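Local coordinates for DNA polymerase III subunit beta (PDB 5WCE) that encircles DNA as a ring-shaped head-to-tail homodimer, tethering DNA polymerases and other proteins to the duplex and conferring processivity on replication, at the interface of chains A and B. Coordinates in Å, arbitrary orientation; residue numbers count along the deposited sequence, not the author numbering. Chains: chain A/B, DNA polymerase III subunit beta.

Contact 1: the interface of chains A and B. Residues chain A 87-89, 112, 114; chain B 282, 317.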
loop_
_atom_site.group_PDB
_atom_site.type_symbol
_atom_site.label_atom_id
_atom_site.label_comp_id
_atom_site.label_asym_id
_atom_site.label_seq_id
_atom_site.Cartn_x
_atom_site.Cartn_y
_atom_site.Cartn_z
ATOM N N LYS A 87 -1.911 20.242 6.866
ATOM C CA LYS A 87 -0.647 20.804 6.470
ATOM C C LYS A 87 -0.336 22.105 7.186
ATOM O O LYS A 87 0.776 22.601 7.038
ATOM C CB LYS A 87 -0.632 21.037 4.966
ATOM C CG LYS A 87 -0.777 19.769 4.179
ATOM C CD LYS A 87 -0.853 20.061 2.683
ATOM C CE LYS A 87 -1.215 18.813 1.854
ATOM N NZ LYS A 87 -1.167 19.230 0.402
ATOM N N LEU A 88 -1.282 22.669 7.938
ATOM C CA LEU A 88 -0.995 23.872 8.696
ATOM C C LEU A 88 0.022 23.591 9.811
ATOM O O LEU A 88 0.114 22.488 10.285
ATOM C CB LEU A 88 -2.279 24.507 9.260
ATOM C CG LEU A 88 -3.308 25.066 8.270
ATOM C CD1 LEU A 88 -4.629 25.444 8.922
ATOM C CD2 LEU A 88 -2.713 26.237 7.529
ATOM N N PRO A 89 0.820 24.600 10.212
ATOM C CA PRO A 89 1.817 24.337 11.282
ATOM C C PRO A 89 1.168 23.838 12.579
ATOM O O PRO A 89 0.068 24.278 12.918
ATOM C CB PRO A 89 2.455 25.679 11.526
ATOM C CG PRO A 89 1.931 26.602 10.497
ATOM C CD PRO A 89 0.707 26.022 9.903
ATOM N N SER A 112 -0.762 31.815 5.804
ATOM C CA SER A 112 -1.589 31.156 4.778
ATOM C C SER A 112 -3.036 31.645 4.771
ATOM O O SER A 112 -3.658 31.797 5.850
ATOM C CB SER A 112 -1.713 29.635 5.045
ATOM O OG SER A 112 -0.479 29.035 5.304
ATOM N N PHE A 114 -6.685 30.636 2.517
ATOM C CA PHE A 114 -7.380 29.882 1.506
ATOM C C PHE A 114 -8.809 30.419 1.339
ATOM O O PHE A 114 -9.442 30.823 2.316
ATOM C CB PHE A 114 -7.435 28.422 1.858
ATOM C CG PHE A 114 -6.101 27.810 2.146
ATOM C CD1 PHE A 114 -5.465 28.028 3.371
ATOM C CD2 PHE A 114 -5.489 27.007 1.213
ATOM C CE1 PHE A 114 -4.211 27.503 3.631
ATOM C CE2 PHE A 114 -4.234 26.451 1.472
ATOM C CZ PHE A 114 -3.598 26.707 2.681
ATOM N N ARG B 282 1.190 23.293 1.104
ATOM C CA ARG B 282 -0.057 23.901 1.516
ATOM C C ARG B 282 -0.894 24.493 0.356
ATOM O O ARG B 282 -2.054 24.102 0.124
ATOM C CB ARG B 282 0.147 24.979 2.595
ATOM C CG ARG B 282 0.157 24.443 4.003
ATOM C CD ARG B 282 0.138 25.542 4.996
ATOM N NE ARG B 282 1.415 26.252 5.052
ATOM C CZ ARG B 282 2.479 25.851 5.738
ATOM N NH1 ARG B 282 2.475 24.743 6.463
ATOM N NH2 ARG B 282 3.591 26.585 5.690
ATOM N N GLU B 317 0.224 31.954 0.131
ATOM C CA GLU B 317 1.117 32.067 1.288
ATOM C C GLU B 317 2.357 32.914 1.003
ATOM O O GLU B 317 2.964 32.747 -0.051
ATOM C CB GLU B 317 1.512 30.663 1.758
ATOM C CG GLU B 317 2.394 30.687 3.005
ATOM C CD GLU B 317 2.378 29.389 3.770
ATOM O OE1 GLU B 317 1.559 28.491 3.456
ATOM O OE2 GLU B 317 3.236 29.248 4.672
#
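A:Ser112 and B:Glu317 face each other as an antiparallel beta-bridge pair, strand 112-116 of one subunit running beside strand 314-320 of the other at the ring's subunit boundary. The side chains of this pair also meet. The hydroxyl OG of A:Ser112 donates to the carboxylate oxygen OE1 of B:Glu317 at 2.8 Å, arriving from above the carboxylate plane (80° out of it). OE1 of B:Glu317 also takes a nearly straight, salt-bridging bond from NE of B:Arg282 at 2.8 Å, and OE2 of B:Glu317 accepts from NH2 of B:Arg282 at 2.9 Å. Both carboxylate oxygens offer their syn lone pairs to the arginine, so the guanidinium is gripped side-on within its own subunit and its rotation is fixed.

The remaining nitrogen is thereby aimed across the boundary. NH1 of B:Arg282 donates to the backbone carbonyl O of A:Lys87 at 2.8 Å, with the acceptor lying in the guanidinium plane; this carbonyl belongs to the last residue of helix 78-87. A bend at chi3 (-72°) turns the arginine toward both partners. Its aliphatic stem is packed by chain A: CG of B:Arg282 touches CB of A:Lys87 at 3.6 Å, and CD of B:Arg282 lies 3.9 Å from CD2 of A:Leu88. The ring of A:Phe114 stands almost perpendicular to the guanidinium, and CE2 of A:Phe114 meets the backbone O of B:Arg282 edge-on, in the ring plane, at 3.5 Å.

Contact 2: the interface of chains A and B. Residues chain A 80, 83-84, 87, 114; chain B 281-283, 285.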
loop_
_atom_site.group_PDB
_atom_site.type_symbol
_atom_site.label_atom_id
_atom_site.label_comp_id
_atom_site.label_asym_id
_atom_site.label_seq_id
_atom_site.Cartn_x
_atom_site.Cartn_y
_atom_site.Cartn_z
ATOM N N THR A 80 -10.559 18.467 0.886
ATOM C CA THR A 80 -9.714 19.649 0.715
ATOM C C THR A 80 -9.533 20.428 2.023
ATOM O O THR A 80 -8.393 20.820 2.398
ATOM C CB THR A 80 -10.283 20.562 -0.370
ATOM O OG1 THR A 80 -10.297 19.833 -1.612
ATOM C CG2 THR A 80 -9.484 21.859 -0.512
ATOM N N GLU A 83 -7.194 18.287 4.219
ATOM C CA GLU A 83 -5.814 18.373 3.767
ATOM C C GLU A 83 -5.158 19.701 4.070
ATOM O O GLU A 83 -4.022 19.728 4.509
ATOM C CB GLU A 83 -5.724 18.025 2.283
ATOM C CG GLU A 83 -5.934 16.505 2.088
ATOM C CD GLU A 83 -4.747 15.735 2.671
ATOM O OE1 GLU A 83 -3.598 16.073 2.334
ATOM O OE2 GLU A 83 -4.896 14.922 3.557
ATOM N N ILE A 84 -5.887 20.799 3.887
ATOM C CA ILE A 84 -5.350 22.115 4.235
ATOM C C ILE A 84 -4.965 22.136 5.725
ATOM O O ILE A 84 -3.869 22.529 6.110
ATOM C CB ILE A 84 -6.370 23.240 3.938
ATOM C CG1 ILE A 84 -6.514 23.481 2.415
ATOM C CG2 ILE A 84 -5.976 24.571 4.616
ATOM C CD1 ILE A 84 -7.736 24.301 2.056
ATOM N N LYS A 87 -1.911 20.242 6.866
ATOM C CA LYS A 87 -0.647 20.804 6.470
ATOM C C LYS A 87 -0.336 22.105 7.186
ATOM O O LYS A 87 0.776 22.601 7.038
ATOM C CB LYS A 87 -0.632 21.037 4.966
ATOM C CG LYS A 87 -0.777 19.769 4.179
ATOM C CD LYS A 87 -0.853 20.061 2.683
ATOM C CE LYS A 87 -1.215 18.813 1.854
ATOM N NZ LYS A 87 -1.167 19.230 0.402
ATOM N N PHE A 114 -6.685 30.636 2.517
ATOM C CA PHE A 114 -7.380 29.882 1.506
ATOM C C PHE A 114 -8.809 30.419 1.339
ATOM O O PHE A 114 -9.442 30.823 2.316
ATOM C CB PHE A 114 -7.435 28.422 1.858
ATOM C CG PHE A 114 -6.101 27.810 2.146
ATOM C CD1 PHE A 114 -5.465 28.028 3.371
ATOM C CD2 PHE A 114 -5.489 27.007 1.213
ATOM C CE1 PHE A 114 -4.211 27.503 3.631
ATOM C CE2 PHE A 114 -4.234 26.451 1.472
ATOM C CZ PHE A 114 -3.598 26.707 2.681
ATOM N N ASP B 281 3.510 22.942 -0.559
ATOM C CA ASP B 281 2.601 21.860 -0.306
ATOM C C ASP B 281 1.208 22.341 0.169
ATOM O O ASP B 281 0.176 21.879 -0.367
ATOM C CB ASP B 281 3.242 20.905 0.699
ATOM C CG ASP B 281 2.471 19.599 0.846
ATOM O OD1 ASP B 281 1.845 19.176 -0.105
ATOM O OD2 ASP B 281 2.463 19.030 1.942
ATOM N N ARG B 282 1.190 23.293 1.104
ATOM C CA ARG B 282 -0.057 23.901 1.516
ATOM C C ARG B 282 -0.894 24.493 0.356
ATOM O O ARG B 282 -2.054 24.102 0.124
ATOM C CB ARG B 282 0.147 24.979 2.595
ATOM C CG ARG B 282 0.157 24.443 4.003
ATOM C CD ARG B 282 0.138 25.542 4.996
ATOM N NE ARG B 282 1.415 26.252 5.052
ATOM C CZ ARG B 282 2.479 25.851 5.738
ATOM N NH1 ARG B 282 2.475 24.743 6.463
ATOM N NH2 ARG B 282 3.591 26.585 5.690
ATOM N N VAL B 283 -0.285 25.437 -0.371
ATOM C CA VAL B 283 -1.039 26.162 -1.404
ATOM C C VAL B 283 -1.462 25.247 -2.559
ATOM O O VAL B 283 -2.541 25.431 -3.139
ATOM C CB VAL B 283 -0.311 27.416 -1.907
ATOM C CG1 VAL B 283 -0.137 28.419 -0.769
ATOM C CG2 VAL B 283 1.018 27.049 -2.556
ATOM N N THR B 285 -2.424 22.167 -2.323
ATOM C CA THR B 285 -3.595 21.454 -1.898
ATOM C C THR B 285 -4.864 21.705 -2.698
ATOM O O THR B 285 -5.612 20.756 -2.950
ATOM C CB THR B 285 -3.913 21.740 -0.432
ATOM O OG1 THR B 285 -2.736 21.544 0.328
ATOM C CG2 THR B 285 -5.001 20.753 0.055
#
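A:Lys87 drives its ammonium group onto the end of helix 273-284 of chain B, where it meets several acceptors. A:Lys87 NZ donates to the hydroxyl OG1 of B:Thr285 at 2.8 Å, the two side chains reaching toward each other tip to tip. A:Lys87 NZ also donates to the backbone O of B:Asp281 at 3.1 Å, from above the carbonyl plane. The lysine chain is extended beyond CG, which gives it the length to span the boundary.

The charged pairing is with the carboxylate of B:Asp281: A:Lys87 NZ forms a hydrogen-bonded salt bridge to B:Asp281 OD1 at 3.1 Å, again from above the plane of the group (57° out of it). The two side chains cross at about a right angle.

Within chain B, the hydroxyl hydrogen of B:Thr285 is probably shared between the backbone oxygens of B:Asp281 and B:Arg282, which probably leaves an oxygen lone pair for the lysine. B:Asp281 O thus serves both A:Lys87 NZ and B:Thr285 OG1.

Apolar contacts come from the threonine's other branch. OG1 beside the backbone N (chi1 -50°) puts CG2 anti to that N, and B:Thr285 CG2 meets CG1 of A:Ile84 at 3.9 Å and CB of A:Glu83 at 3.6 Å.

Contact 3: the interface of chains A and B. Residues chain A 302, 318-320; chain B 111.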
loop_
_atom_site.group_PDB
_atom_site.type_symbol
_atom_site.label_atom_id
_atom_site.label_comp_id
_atom_site.label_asym_id
_atom_site.label_seq_id
_atom_site.Cartn_x
_atom_site.Cartn_y
_atom_site.Cartn_z
ATOM N N ARG A 302 -4.571 -37.721 11.121
ATOM C CA ARG A 302 -3.918 -36.953 10.051
ATOM C C ARG A 302 -4.871 -36.296 9.081
ATOM O O ARG A 302 -5.917 -36.844 8.705
ATOM C CB ARG A 302 -2.937 -37.915 9.318
ATOM C CG ARG A 302 -2.337 -37.428 8.046
ATOM C CD ARG A 302 -1.372 -38.437 7.424
ATOM N NE ARG A 302 -0.255 -38.736 8.299
ATOM C CZ ARG A 302 0.653 -39.675 8.056
ATOM N NH1 ARG A 302 0.593 -40.398 6.945
ATOM N NH2 ARG A 302 1.648 -39.865 8.926
ATOM N N GLU A 318 1.227 -33.126 4.925
ATOM C CA GLU A 318 0.539 -33.884 5.998
ATOM C C GLU A 318 0.650 -33.132 7.311
ATOM O O GLU A 318 1.701 -32.577 7.647
ATOM C CB GLU A 318 1.119 -35.264 6.171
ATOM C CG GLU A 318 1.161 -36.054 4.881
ATOM C CD GLU A 318 1.895 -37.382 4.996
ATOM O OE1 GLU A 318 2.641 -37.592 5.980
ATOM O OE2 GLU A 318 1.720 -38.207 4.072
ATOM N N VAL A 319 -0.466 -33.075 8.023
ATOM C CA VAL A 319 -0.546 -32.442 9.353
ATOM C C VAL A 319 -1.161 -33.458 10.317
ATOM O O VAL A 319 -2.219 -34.028 10.037
ATOM C CB VAL A 319 -1.410 -31.174 9.337
ATOM C CG1 VAL A 319 -1.451 -30.582 10.752
ATOM C CG2 VAL A 319 -0.845 -30.152 8.343
ATOM N N GLU A 320 -0.467 -33.713 11.417
ATOM C CA GLU A 320 -0.998 -34.588 12.477
ATOM C C GLU A 320 -2.175 -33.874 13.192
ATOM O O GLU A 320 -2.121 -32.683 13.454
ATOM C CB GLU A 320 0.117 -35.012 13.472
ATOM C CG GLU A 320 1.345 -35.595 12.732
ATOM C CD GLU A 320 0.941 -36.779 11.837
ATOM O OE1 GLU A 320 0.151 -37.631 12.339
ATOM O OE2 GLU A 320 1.351 -36.861 10.627
ATOM N N ARG B 111 7.527 -31.761 5.934
ATOM C CA ARG B 111 6.410 -32.616 5.542
ATOM C C ARG B 111 5.658 -32.054 4.297
ATOM O O ARG B 111 4.517 -32.463 4.037
ATOM C CB ARG B 111 5.469 -32.725 6.769
ATOM C CG ARG B 111 6.168 -33.326 8.004
ATOM C CD ARG B 111 5.786 -34.757 8.294
ATOM N NE ARG B 111 4.491 -34.687 8.947
ATOM C CZ ARG B 111 3.531 -35.596 8.990
ATOM N NH1 ARG B 111 3.642 -36.826 8.527
ATOM N NH2 ARG B 111 2.398 -35.220 9.565
#
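Over one face of the B:Arg111 guanidinium lies the methylene CB of A:Glu318, 3.4 Å above the plane and offset toward the rim, while NH2 of A:Arg302 and the backbone N of A:Glu320 sit at its edge, in plane. The guanidinium of A:Arg302 in turn carries OE1 of A:Glu318 over the centre of one face.

Two acidic residues from strand 314-320 thus receive the arginine of the partner subunit. B:Arg111 NH1 makes a salt bridge to OE1 of A:Glu318 at 2.8 Å, but its N-H points elsewhere and the pairing is not a hydrogen bond; the carboxylate and guanidinium planes are 73° apart. The second pairing, NH2 with OE2 of A:Glu320, is modelled too close and is doubtful in detail. Bends at chi2 (-105°) and chi3 (-79°) turn the B:Arg111 guanidinium toward the two glutamates.

A:Glu320 curls toward the arginines through a bend at chi2, and its approach to NE of A:Arg302 is weak and equally doubtful. The two arginines share these acidic partners, whose negative charge probably offsets their own. A:Arg302 pairs more plainly with A:Glu318 from within chain A, NH1 of A:Arg302 lying 3.6 Å from OE1 of A:Glu318.

Contact 4: the interface of chains A and B. Residues chain A 286, 313-315; chain B 113-116.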
loop_
_atom_site.group_PDB
_atom_site.type_symbol
_atom_site.label_atom_id
_atom_site.label_comp_id
_atom_site.label_asym_id
_atom_site.label_seq_id
_atom_site.Cartn_x
_atom_site.Cartn_y
_atom_site.Cartn_z
ATOM N N ILE A 286 1.050 -22.709 -4.327
ATOM C CA ILE A 286 1.313 -23.091 -5.749
ATOM C C ILE A 286 0.335 -22.387 -6.700
ATOM O O ILE A 286 0.571 -22.468 -7.900
ATOM C CB ILE A 286 1.366 -24.609 -6.171
ATOM C CG1 ILE A 286 0.266 -25.385 -5.577
ATOM C CG2 ILE A 286 2.752 -25.269 -6.011
ATOM C CD1 ILE A 286 -1.086 -24.833 -5.799
ATOM N N GLY A 313 0.707 -27.576 -11.553
ATOM C CA GLY A 313 1.429 -27.598 -10.291
ATOM C C GLY A 313 0.640 -28.247 -9.177
ATOM O O GLY A 313 -0.548 -28.012 -9.071
ATOM N N GLN A 314 1.316 -29.016 -8.332
ATOM C CA GLN A 314 0.718 -29.668 -7.152
ATOM C C GLN A 314 1.490 -29.327 -5.854
ATOM O O GLN A 314 2.718 -29.180 -5.886
ATOM C CB GLN A 314 0.805 -31.173 -7.343
ATOM C CG GLN A 314 0.125 -31.964 -6.261
ATOM C CD GLN A 314 0.383 -33.469 -6.400
ATOM O OE1 GLN A 314 0.180 -34.026 -7.468
ATOM N NE2 GLN A 314 0.807 -34.136 -5.306
ATOM N N ALA A 315 0.765 -29.242 -4.730
ATOM C CA ALA A 315 1.365 -29.125 -3.393
ATOM C C ALA A 315 0.647 -29.985 -2.397
ATOM O O ALA A 315 -0.603 -29.891 -2.284
ATOM C CB ALA A 315 1.315 -27.694 -2.930
ATOM N N ARG B 113 5.647 -31.216 0.056
ATOM C CA ARG B 113 6.149 -31.593 -1.256
ATOM C C ARG B 113 5.430 -30.818 -2.337
ATOM O O ARG B 113 4.170 -30.811 -2.384
ATOM C CB ARG B 113 5.922 -33.075 -1.463
ATOM C CG ARG B 113 6.544 -33.666 -2.719
ATOM C CD ARG B 113 6.113 -35.110 -2.793
ATOM N NE ARG B 113 6.672 -35.821 -3.934
ATOM C CZ ARG B 113 7.907 -36.291 -4.004
ATOM N NH1 ARG B 113 8.779 -36.106 -3.002
ATOM N NH2 ARG B 113 8.295 -36.929 -5.117
ATOM N N PHE B 114 6.194 -30.130 -3.183
ATOM C CA PHE B 114 5.648 -29.418 -4.321
ATOM C C PHE B 114 6.200 -30.015 -5.625
ATOM O O PHE B 114 7.356 -30.453 -5.689
ATOM C CB PHE B 114 5.987 -27.962 -4.255
ATOM C CG PHE B 114 5.583 -27.297 -2.985
ATOM C CD1 PHE B 114 6.345 -27.454 -1.822
ATOM C CD2 PHE B 114 4.445 -26.498 -2.938
ATOM C CE1 PHE B 114 5.956 -26.860 -0.627
ATOM C CE2 PHE B 114 4.047 -25.905 -1.743
ATOM C CZ PHE B 114 4.805 -26.093 -0.584
ATOM N N ASN B 115 5.351 -30.068 -6.643
ATOM C CA ASN B 115 5.738 -30.429 -8.013
ATOM C C ASN B 115 5.401 -29.239 -8.901
ATOM O O ASN B 115 4.226 -28.791 -8.941
ATOM C CB ASN B 115 4.987 -31.664 -8.481
ATOM C CG ASN B 115 4.969 -32.791 -7.435
ATOM O OD1 ASN B 115 4.166 -32.759 -6.495
ATOM N ND2 ASN B 115 5.839 -33.692 -7.560
ATOM N N LEU B 116 6.415 -28.661 -9.534
ATOM C CA LEU B 116 6.257 -27.469 -10.389
ATOM C C LEU B 116 6.608 -27.815 -11.832
ATOM O O LEU B 116 7.588 -28.514 -12.079
ATOM C CB LEU B 116 7.176 -26.357 -9.946
ATOM C CG LEU B 116 6.974 -25.770 -8.566
ATOM C CD1 LEU B 116 7.841 -24.541 -8.402
ATOM C CD2 LEU B 116 5.505 -25.449 -8.363
#
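B:Phe114 and A:Ile286 are brought together by their first torsions: CG of the phenylalanine stands anti to its carbonyl carbon (chi1 -54°), and CG1 of the isoleucine sits between the backbone N and the carbonyl carbon (chi1 45°), with the CG2 methyl turned toward chain B. CG2 of A:Ile286 touches CD2 of B:Phe114 at 3.7 Å and CD2 of B:Leu116 at 3.6 Å, the isoleucine crossing both side chains at a slant. The same ring carbon, CD2 of B:Phe114, meets the methyl CB of A:Ala315 at 3.4 Å, so a small apolar cluster forms on one side of the paired strands.

The backbones are joined by a reciprocal pair of hydrogen bonds. The backbone N of B:Asn115 donates to the backbone O of A:Gln314 at 2.9 Å, and the backbone N of A:Gln314 returns a bond to the backbone O of B:Asn115 at 3.0 Å. On the face opposite the apolar cluster, the side chains of A:Gln314 and B:Asn115 run side by side and point the same way. Their amide planes are well out of parallel, and the contact is loose, with OD1 of B:Asn115 3.8 Å from NE2 of A:Gln314.

Strand 314-320 of chain A thereby pairs antiparallel with strand 112-116 of chain B, carrying a beta-sheet across the subunit boundary from a C-terminal domain to an N-terminal one, while A:Ile286, from the loop after helix 273-284, packs against the apolar face of the paired strands.

Contacts 1 and 2 adjoin, the centres of their C-alpha atoms about 6 Å apart, and share A:Lys87, A:Phe114 and B:Arg282. The C-alpha centres of contacts 3 and 4 lie about 16 Å apart at the other junction of the ring, some 52 to 61 Å from those of the first pair. Both junctions use the same elements with the chains exchanged: strand 112-116 faces strand 314-320 in contacts 1 and 4, and contact 3 uses strand 314-320 too. By the two-fold symmetry each junction holds all four kinds of contact. Sheet pairing, helix-end packing and salt bridges therefore act together at both seams to close the head-to-tail ring around DNA.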